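Local coordinates for protein DNA polymerase III subunit beta (Pseudomonas aeruginosa, PDB 4TSZ) that tethers DNA polymerases and other proteins to DNA and so makes replication processive, working as a ring-shaped sliding subunit, at residues Gln190-Val195 / Pro244-Val249; Arg138-Thr143 / Leu203-Leu208; Arg266-Arg271 / Leu292-Asn297. All coordinates share one frame; numbering follows the deposited sequence.

Contact 1: residues Gln190-Val195 / Pro244-Val249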
loop_
_atom_site.group_PDB
_atom_site.type_symbol
_atom_site.label_atom_id
_atom_site.label_comp_id
_atom_site.label_asym_id
_atom_site.label_seq_id
_atom_site.Cartn_x
_atom_site.Cartn_y
_atom_site.Cartn_z
ATOM N N GLN E 190 4.847 -17.761 42.170
ATOM C CA GLN E 190 5.340 -17.551 43.545
ATOM C C GLN E 190 5.703 -16.089 43.877
ATOM O O GLN E 190 5.921 -15.779 45.048
ATOM C CB GLN E 190 6.481 -18.525 43.913
ATOM N N ASP E 191 5.771 -15.210 42.851
ATOM C CA ASP E 191 6.068 -13.773 42.924
ATOM C C ASP E 191 5.628 -13.068 41.638
ATOM O O ASP E 191 5.573 -13.707 40.584
ATOM C CB ASP E 191 7.567 -13.511 43.189
ATOM N N ARG E 192 5.322 -11.754 41.726
ATOM C CA ARG E 192 4.964 -10.948 40.561
ATOM C C ARG E 192 6.217 -10.811 39.684
ATOM O O ARG E 192 7.281 -10.418 40.177
ATOM C CB ARG E 192 4.425 -9.553 40.965
ATOM C CG ARG E 192 3.823 -8.762 39.786
ATOM C CD ARG E 192 3.104 -7.498 40.215
ATOM N NE ARG E 192 4.028 -6.382 40.435
ATOM C CZ ARG E 192 3.710 -5.095 40.299
ATOM N NH1 ARG E 192 2.485 -4.741 39.920
ATOM N NH2 ARG E 192 4.615 -4.153 40.528
ATOM N N HIS E 193 6.100 -11.195 38.405
ATOM C CA HIS E 193 7.205 -11.106 37.456
ATOM C C HIS E 193 6.847 -10.179 36.292
ATOM O O HIS E 193 5.784 -10.326 35.692
ATOM C CB HIS E 193 7.651 -12.498 36.980
ATOM C CG HIS E 193 9.055 -12.517 36.470
ATOM N ND1 HIS E 193 9.359 -12.125 35.176
ATOM C CD2 HIS E 193 10.202 -12.854 37.104
ATOM C CE1 HIS E 193 10.672 -12.240 35.064
ATOM N NE2 HIS E 193 11.224 -12.678 36.196
ATOM N N GLN E 194 7.725 -9.205 36.007
ATOM C CA GLN E 194 7.535 -8.212 34.948
ATOM C C GLN E 194 8.686 -8.209 33.949
ATOM O O GLN E 194 9.851 -8.326 34.333
ATOM C CB GLN E 194 7.432 -6.805 35.549
ATOM C CG GLN E 194 6.208 -6.538 36.407
ATOM C CD GLN E 194 6.062 -5.065 36.738
ATOM O OE1 GLN E 194 7.034 -4.284 36.775
ATOM N NE2 GLN E 194 4.830 -4.640 36.981
ATOM N N VAL E 195 8.351 -8.044 32.663
ATOM C CA VAL E 195 9.302 -7.892 31.552
ATOM C C VAL E 195 8.796 -6.772 30.630
ATOM O O VAL E 195 7.585 -6.636 30.448
ATOM C CB VAL E 195 9.654 -9.203 30.755
ATOM C CG1 VAL E 195 10.263 -10.286 31.650
ATOM C CG2 VAL E 195 8.471 -9.748 29.960
ATOM N N PRO E 244 6.687 2.063 34.811
ATOM C CA PRO E 244 6.041 2.877 35.862
ATOM C C PRO E 244 4.966 2.131 36.659
ATOM O O PRO E 244 4.444 1.114 36.205
ATOM C CB PRO E 244 5.422 4.048 35.093
ATOM C CG PRO E 244 6.058 4.046 33.764
ATOM C CD PRO E 244 6.470 2.648 33.469
ATOM N N ASP E 245 4.643 2.644 37.849
ATOM C CA ASP E 245 3.616 2.073 38.724
ATOM C C ASP E 245 2.240 2.451 38.159
ATOM O O ASP E 245 1.594 3.392 38.635
ATOM C CB ASP E 245 3.814 2.537 40.186
ATOM C CG ASP E 245 2.845 1.950 41.205
ATOM O OD1 ASP E 245 2.236 0.885 40.912
ATOM O OD2 ASP E 245 2.713 2.537 42.303
ATOM N N TYR E 246 1.829 1.722 37.104
ATOM C CA TYR E 246 0.591 1.930 36.357
ATOM C C TYR E 246 -0.664 1.840 37.231
ATOM O O TYR E 246 -1.630 2.561 36.980
ATOM C CB TYR E 246 0.530 0.982 35.140
ATOM C CG TYR E 246 0.348 -0.480 35.497
ATOM C CD1 TYR E 246 -0.923 -1.028 35.649
ATOM C CD2 TYR E 246 1.447 -1.314 35.703
ATOM C CE1 TYR E 246 -1.100 -2.357 36.024
ATOM C CE2 TYR E 246 1.283 -2.652 36.064
ATOM C CZ TYR E 246 0.007 -3.173 36.213
ATOM O OH TYR E 246 -0.168 -4.495 36.562
ATOM N N GLU E 247 -0.639 0.970 38.268
ATOM C CA GLU E 247 -1.753 0.787 39.208
ATOM C C GLU E 247 -2.146 2.111 39.882
ATOM O O GLU E 247 -3.331 2.336 40.129
ATOM C CB GLU E 247 -1.436 -0.295 40.262
ATOM C CG GLU E 247 -1.397 -1.719 39.715
ATOM C CD GLU E 247 -2.713 -2.474 39.593
ATOM O OE1 GLU E 247 -2.658 -3.723 39.541
ATOM O OE2 GLU E 247 -3.793 -1.835 39.575
ATOM N N ARG E 248 -1.160 3.002 40.122
ATOM C CA ARG E 248 -1.370 4.316 40.733
ATOM C C ARG E 248 -2.097 5.318 39.814
ATOM O O ARG E 248 -2.713 6.257 40.319
ATOM C CB ARG E 248 -0.041 4.900 41.247
ATOM N N VAL E 249 -2.037 5.126 38.480
ATOM C CA VAL E 249 -2.683 6.042 37.532
ATOM C C VAL E 249 -4.055 5.585 37.019
ATOM O O VAL E 249 -4.726 6.353 36.319
ATOM C CB VAL E 249 -1.756 6.598 36.415
ATOM C CG1 VAL E 249 -0.526 7.280 37.010
ATOM C CG2 VAL E 249 -1.361 5.509 35.420
#
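Gln194 and Tyr246 meet through their side chains alone, because the backbones keep well apart: the nearest CA atoms, Gln194 CA and Pro244 CA, are 11.2 Å from each other. Residues 193-195 are the start of strand 193-198, whereas 244-249 belong to the loop joining the central domain to the C-terminal one. Asp245 is the centre of an inverse gamma turn, and a helical bend follows in which Val249 N donates to Tyr246 O at 3.0 Å.

The gap calls for long side chains. Tyr246 holds CG between its backbone N and carbonyl carbon (chi1 69°), which aims the rigid ring back at the strand. Gln194 answers with an extended chain, and its NE2 lies 4.2 Å from Tyr246 CE2, at the ring edge and near the ring plane; amide and ring planes differ by 28°. The same Gln194 NE2 sits 3.5 Å above the Arg192 guanidinium plane, over its centre, so the amide nitrogen fills the corner where the arginine's face and the tyrosine's ring edge meet. Arg192 NH1 approaches Tyr246 OH obliquely, at 4.3 Å.

No hydrogen bond joins the two segments directly; the polar link runs through the neighbouring strands. Glu162 OE1 is hydrogen-bonded to both Gln194 NE2 and Tyr246 OH, and Arg169 bonds to the same hydroxyl while forming a salt bridge with Glu247 OE1. Tyrosine suits this place because its hydroxyl enters the polar network while its ring packs on Leu160, Leu178 and Met180.

The bound peptide rests a modified side chain on Pro244, Tyr246 and Val249. This is the partner-binding pocket of bacterial beta sliding subunits, at the junction of the central and C-terminal domains.

Contact 2: residues Arg138-Thr143 / Leu203-Leu208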
loop_
_atom_site.group_PDB
_atom_site.type_symbol
_atom_site.label_atom_id
_atom_site.label_comp_id
_atom_site.label_asym_id
_atom_site.label_seq_id
_atom_site.Cartn_x
_atom_site.Cartn_y
_atom_site.Cartn_z
ATOM N N ARG E 138 -4.094 -11.796 21.562
ATOM C CA ARG E 138 -5.163 -10.945 22.101
ATOM C C ARG E 138 -4.570 -9.903 23.063
ATOM O O ARG E 138 -4.871 -8.727 22.925
ATOM C CB ARG E 138 -6.223 -11.794 22.829
ATOM C CG ARG E 138 -7.416 -11.000 23.394
ATOM C CD ARG E 138 -8.292 -11.843 24.326
ATOM N NE ARG E 138 -9.637 -11.267 24.524
ATOM C CZ ARG E 138 -10.046 -10.605 25.613
ATOM N NH1 ARG E 138 -9.224 -10.420 26.637
ATOM N NH2 ARG E 138 -11.284 -10.129 25.683
ATOM N N LEU E 139 -3.703 -10.329 24.009
ATOM C CA LEU E 139 -3.052 -9.429 24.973
ATOM C C LEU E 139 -2.260 -8.326 24.278
ATOM O O LEU E 139 -2.360 -7.160 24.677
ATOM C CB LEU E 139 -2.144 -10.197 25.947
ATOM C CG LEU E 139 -2.821 -11.127 26.955
ATOM C CD1 LEU E 139 -1.793 -11.856 27.761
ATOM C CD2 LEU E 139 -3.732 -10.366 27.914
ATOM N N ILE E 140 -1.516 -8.690 23.205
ATOM C CA ILE E 140 -0.699 -7.748 22.434
ATOM C C ILE E 140 -1.597 -6.829 21.593
ATOM O O ILE E 140 -1.464 -5.613 21.700
ATOM C CB ILE E 140 0.397 -8.456 21.577
ATOM C CG1 ILE E 140 1.328 -9.336 22.444
ATOM C CG2 ILE E 140 1.203 -7.423 20.750
ATOM C CD1 ILE E 140 2.201 -10.387 21.656
ATOM N N ASP E 141 -2.492 -7.409 20.764
ATOM C CA ASP E 141 -3.377 -6.662 19.868
ATOM C C ASP E 141 -4.378 -5.747 20.587
ATOM O O ASP E 141 -4.730 -4.712 20.037
ATOM C CB ASP E 141 -4.090 -7.590 18.870
ATOM C CG ASP E 141 -3.192 -8.230 17.817
ATOM O OD1 ASP E 141 -2.050 -7.742 17.619
ATOM O OD2 ASP E 141 -3.637 -9.208 17.176
ATOM N N ARG E 142 -4.801 -6.098 21.815
ATOM C CA ARG E 142 -5.728 -5.246 22.565
ATOM C C ARG E 142 -5.030 -4.033 23.183
ATOM O O ARG E 142 -5.710 -3.119 23.637
ATOM C CB ARG E 142 -6.495 -6.032 23.668
ATOM C CG ARG E 142 -7.522 -7.056 23.178
ATOM C CD ARG E 142 -8.754 -6.436 22.570
ATOM N NE ARG E 142 -9.630 -7.444 21.970
ATOM C CZ ARG E 142 -10.694 -7.971 22.566
ATOM N NH1 ARG E 142 -11.029 -7.597 23.795
ATOM N NH2 ARG E 142 -11.432 -8.875 21.938
ATOM N N THR E 143 -3.685 -4.024 23.229
ATOM C CA THR E 143 -2.951 -2.946 23.895
ATOM C C THR E 143 -1.862 -2.232 23.116
ATOM O O THR E 143 -1.489 -1.135 23.532
ATOM C CB THR E 143 -2.344 -3.468 25.222
ATOM O OG1 THR E 143 -1.333 -4.429 24.914
ATOM C CG2 THR E 143 -3.390 -4.065 26.172
ATOM N N LEU E 203 5.506 -6.351 18.395
ATOM C CA LEU E 203 4.673 -6.264 17.200
ATOM C C LEU E 203 5.001 -7.400 16.233
ATOM O O LEU E 203 4.092 -7.946 15.609
ATOM C CB LEU E 203 4.788 -4.895 16.507
ATOM C CG LEU E 203 4.261 -3.681 17.272
ATOM C CD1 LEU E 203 4.821 -2.418 16.683
ATOM C CD2 LEU E 203 2.733 -3.649 17.332
ATOM N N GLU E 204 6.288 -7.770 16.138
ATOM C CA GLU E 204 6.750 -8.881 15.312
ATOM C C GLU E 204 6.156 -10.180 15.851
ATOM O O GLU E 204 5.571 -10.932 15.074
ATOM C CB GLU E 204 8.292 -8.961 15.297
ATOM C CG GLU E 204 8.864 -10.015 14.352
ATOM C CD GLU E 204 8.395 -9.931 12.909
ATOM O OE1 GLU E 204 8.483 -8.831 12.316
ATOM O OE2 GLU E 204 7.911 -10.959 12.382
ATOM N N LEU E 205 6.281 -10.413 17.186
ATOM C CA LEU E 205 5.751 -11.592 17.861
ATOM C C LEU E 205 4.244 -11.777 17.603
ATOM O O LEU E 205 3.832 -12.886 17.248
ATOM C CB LEU E 205 6.058 -11.563 19.373
ATOM C CG LEU E 205 5.522 -12.737 20.211
ATOM C CD1 LEU E 205 6.036 -14.091 19.698
ATOM C CD2 LEU E 205 5.841 -12.550 21.688
ATOM N N ALA E 206 3.434 -10.702 17.759
ATOM C CA ALA E 206 1.980 -10.751 17.526
ATOM C C ALA E 206 1.653 -11.212 16.102
ATOM O O ALA E 206 0.753 -12.037 15.927
ATOM C CB ALA E 206 1.340 -9.399 17.798
ATOM N N ARG E 207 2.415 -10.722 15.104
ATOM C CA ARG E 207 2.242 -11.093 13.700
ATOM C C ARG E 207 2.600 -12.556 13.437
ATOM O O ARG E 207 2.001 -13.176 12.554
ATOM C CB ARG E 207 3.031 -10.166 12.769
ATOM C CG ARG E 207 2.439 -8.765 12.650
ATOM C CD ARG E 207 3.136 -7.947 11.565
ATOM N NE ARG E 207 4.565 -7.746 11.825
ATOM C CZ ARG E 207 5.074 -6.678 12.432
ATOM N NH1 ARG E 207 4.278 -5.704 12.860
ATOM N NH2 ARG E 207 6.385 -6.574 12.618
ATOM N N LEU E 208 3.549 -13.104 14.206
ATOM C CA LEU E 208 3.976 -14.501 14.106
ATOM C C LEU E 208 2.964 -15.480 14.707
ATOM O O LEU E 208 2.934 -16.634 14.286
ATOM C CB LEU E 208 5.357 -14.698 14.756
ATOM C CG LEU E 208 6.556 -14.025 14.076
ATOM C CD1 LEU E 208 7.772 -14.028 15.003
ATOM C CD2 LEU E 208 6.905 -14.692 12.737
#
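Ile140 and Ala206 form the apolar centre of this helix pair, with CA atoms 6.3 Å apart. A chi1 of -57° turns Ile140 CG2 to the alanine, within 3.6 Å of Ala206 CB, while CG1 carries the other branch toward Leu205. That branch takes CD1 past the alanine, 4.1 Å from Ala206 N, and on to Leu205 CD2 at 4.2 Å. A methyl group is all Ala206 presents, which lets the branched isoleucine settle close to the neighbouring helix; Leu205 then carries the apolar surface on to Phe234 of the sheet, and Ile140 rests on Met159.

These are the two helices, 133-141 and 199-208, of the central domain. In rings of this family each domain contributes such a pair, packed side by side on the inner wall with the sheets outside, so the contact lies within the lining of the DNA channel.

Polar contact across the pair is limited to Asp141. It sends OD1 over Ala206 CB at 3.8 Å, a van der Waals contact, while its OD2 is held in a salt bridge by Arg137. The remaining polar bonds lie within each segment, away from the interface. On helix 199-208, Arg207 NH2 forms a salt bridge with Glu204 OE1 at 3.1 Å; the carboxylate oxygen lies close to the guanidinium plane but is itself met from above the carboxylate. Within 138-143, Thr143 OG1 donates to Leu139 O at 2.9 Å, in the carbonyl plane, and Leu139 O also bonds with Ser170.

Contact 3: residues Arg266-Arg271 / Leu292-Asn297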
loop_
_atom_site.group_PDB
_atom_site.type_symbol
_atom_site.label_atom_id
_atom_site.label_comp_id
_atom_site.label_asym_id
_atom_site.label_seq_id
_atom_site.Cartn_x
_atom_site.Cartn_y
_atom_site.Cartn_z
ATOM N N ARG E 266 -17.862 5.610 17.364
ATOM C CA ARG E 266 -16.756 5.573 16.420
ATOM C C ARG E 266 -17.055 6.404 15.173
ATOM O O ARG E 266 -16.190 7.175 14.752
ATOM C CB ARG E 266 -16.338 4.133 16.056
ATOM C CG ARG E 266 -15.025 4.102 15.250
ATOM C CD ARG E 266 -14.974 3.063 14.143
ATOM N NE ARG E 266 -16.028 3.179 13.121
ATOM C CZ ARG E 266 -15.955 3.939 12.025
ATOM N NH1 ARG E 266 -14.903 4.721 11.818
ATOM N NH2 ARG E 266 -16.948 3.943 11.146
ATOM N N GLU E 267 -18.282 6.281 14.622
ATOM C CA GLU E 267 -18.721 7.014 13.423
ATOM C C GLU E 267 -18.782 8.519 13.654
ATOM O O GLU E 267 -18.294 9.289 12.816
ATOM C CB GLU E 267 -20.063 6.484 12.902
ATOM C CG GLU E 267 -19.942 5.143 12.200
ATOM C CD GLU E 267 -21.165 4.241 12.256
ATOM O OE1 GLU E 267 -21.053 3.070 11.826
ATOM O OE2 GLU E 267 -22.229 4.687 12.746
ATOM N N ALA E 268 -19.349 8.932 14.807
ATOM C CA ALA E 268 -19.456 10.340 15.200
ATOM C C ALA E 268 -18.082 10.947 15.474
ATOM O O ALA E 268 -17.839 12.086 15.067
ATOM C CB ALA E 268 -20.340 10.473 16.427
ATOM N N PHE E 269 -17.176 10.190 16.158
ATOM C CA PHE E 269 -15.811 10.654 16.416
ATOM C C PHE E 269 -15.038 10.802 15.094
ATOM O O PHE E 269 -14.353 11.793 14.920
ATOM C CB PHE E 269 -15.060 9.745 17.416
ATOM C CG PHE E 269 -15.515 9.816 18.861
ATOM C CD1 PHE E 269 -15.994 11.003 19.402
ATOM C CD2 PHE E 269 -15.410 8.712 19.695
ATOM C CE1 PHE E 269 -16.426 11.061 20.740
ATOM C CE2 PHE E 269 -15.836 8.771 21.033
ATOM C CZ PHE E 269 -16.339 9.945 21.546
ATOM N N SER E 270 -15.199 9.852 14.148
ATOM C CA SER E 270 -14.537 9.908 12.834
ATOM C C SER E 270 -15.008 11.127 12.016
ATOM O O SER E 270 -14.174 11.810 11.419
ATOM C CB SER E 270 -14.786 8.629 12.036
ATOM O OG SER E 270 -14.158 7.511 12.631
ATOM N N ARG E 271 -16.337 11.413 12.015
ATOM C CA ARG E 271 -16.908 12.561 11.283
ATOM C C ARG E 271 -16.379 13.876 11.832
ATOM O O ARG E 271 -15.901 14.703 11.055
ATOM C CB ARG E 271 -18.439 12.558 11.317
ATOM C CG ARG E 271 -19.066 11.517 10.401
ATOM C CD ARG E 271 -20.562 11.663 10.286
ATOM N NE ARG E 271 -21.269 11.119 11.444
ATOM C CZ ARG E 271 -21.725 9.876 11.526
ATOM N NH1 ARG E 271 -21.536 9.025 10.527
ATOM N NH2 ARG E 271 -22.377 9.474 12.605
ATOM N N LEU E 292 -24.688 12.732 24.397
ATOM C CA LEU E 292 -23.295 13.128 24.244
ATOM C C LEU E 292 -23.167 14.047 23.022
ATOM O O LEU E 292 -23.362 13.603 21.885
ATOM C CB LEU E 292 -22.328 11.925 24.151
ATOM C CG LEU E 292 -20.831 12.297 24.102
ATOM C CD1 LEU E 292 -20.326 12.762 25.466
ATOM C CD2 LEU E 292 -19.995 11.147 23.597
ATOM N N LYS E 293 -22.869 15.330 23.269
ATOM C CA LYS E 293 -22.656 16.315 22.207
ATOM C C LYS E 293 -21.154 16.357 21.924
ATOM O O LYS E 293 -20.360 16.454 22.865
ATOM C CB LYS E 293 -23.156 17.710 22.617
ATOM C CG LYS E 293 -24.669 17.841 22.773
ATOM C CD LYS E 293 -25.033 19.282 23.123
ATOM C CE LYS E 293 -26.476 19.464 23.523
ATOM N NZ LYS E 293 -26.784 20.884 23.835
ATOM N N ILE E 294 -20.768 16.235 20.641
ATOM C CA ILE E 294 -19.374 16.260 20.203
ATOM C C ILE E 294 -19.138 17.460 19.297
ATOM O O ILE E 294 -19.894 17.682 18.351
ATOM C CB ILE E 294 -18.928 14.934 19.521
ATOM C CG1 ILE E 294 -19.364 13.698 20.337
ATOM C CG2 ILE E 294 -17.394 14.925 19.236
ATOM C CD1 ILE E 294 -19.615 12.488 19.509
ATOM N N GLN E 295 -18.084 18.225 19.586
ATOM C CA GLN E 295 -17.727 19.385 18.781
ATOM C C GLN E 295 -16.225 19.381 18.478
ATOM O O GLN E 295 -15.416 19.009 19.328
ATOM C CB GLN E 295 -18.157 20.683 19.482
ATOM C CG GLN E 295 -18.045 21.931 18.623
ATOM C CD GLN E 295 -17.171 22.971 19.275
ATOM O OE1 GLN E 295 -15.949 22.809 19.406
ATOM N NE2 GLN E 295 -17.780 24.075 19.685
ATOM N N ALA E 296 -15.873 19.784 17.253
ATOM C CA ALA E 296 -14.497 19.909 16.797
ATOM C C ALA E 296 -14.341 21.143 15.926
ATOM O O ALA E 296 -15.208 21.447 15.098
ATOM C CB ALA E 296 -14.076 18.675 16.021
ATOM N N ASN E 297 -13.228 21.858 16.114
ATOM C CA ASN E 297 -12.883 23.026 15.304
ATOM C C ASN E 297 -11.394 23.103 15.043
ATOM O O ASN E 297 -10.602 22.476 15.756
ATOM C CB ASN E 297 -13.489 24.343 15.820
ATOM C CG ASN E 297 -13.186 24.659 17.258
ATOM O OD1 ASN E 297 -12.050 24.968 17.626
ATOM N ND2 ASN E 297 -14.208 24.619 18.093
#
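Ile294 reaches from its strand to Ala268 and Phe269 on the facing helix. From CB the side chain divides. CG2 comes to 4.2 Å from Phe269 CD1. CG1, anti to the carbonyl carbon (chi1 -47°), lies 4.0 Å from Phe269 CE1. At its tip, CD1 lodges between two helix residues, 3.7 Å from Phe269 CE1 and 3.8 Å from Ala268 CB. A beta-branched residue fits well here: it is at ease in an extended strand, and its two arms give the aromatic ring several points of contact.

Phe269 and Ile294 run at about a right angle to each other, with the methyl coming obliquely to the ring. Farther out, Phe269 CZ touches Leu292 CD2 at 4.4 Å, so two residues spaced by two on the strand serve a single ring. The small Ala268 lets the isoleucine tip come close to the helix.

The segment axes pass 9.1 Å apart at only 22°, helix and strand running nearly parallel. Strand 256-261, helix 262-273 and strands 282-288, 291-297 and 303-309 follow one another as the beta-alpha-beta-beta-beta unit that occurs twice in each domain of this fold, and the contact packs helix 262-273 onto the four-stranded sheet that holds 282-288, 291-297 and 303-309. Phe269 also packs on Val323 and Leu330, both on helix 323-330, the second helix of the domain.

Along the helix away from the sheet, Ser270 OG and Ser270 N both donate to Arg266 O, from opposite faces of its carbonyl plane. Arg271 points to the subunit interface: its guanidinium forms a salt bridge with Glu306 and hydrogen-bonds to the carbonyl oxygen of Ser82 of the second subunit.

In the fold
Passing from the N-terminal domain, the chain runs through strand 125-132 and enters helix 133-141, where contact 2 opens. Before that loop closes, contact 1 opens at 190-195; strand 193-198 then leads straight into helix 199-208, which closes contact 2. Contact 1 closes only at 244-249, so the two loops cross, their centres 20 Å apart, without touching. Contact 2 joins the paired helices within the central domain, whereas contact 1 ties that domain's edge strand to the linker beyond it. Contact 3, in series after both, closes a short loop wholly within the C-terminal domain, about 35 Å from contact 1 and 29 Å from contact 2, centre to centre.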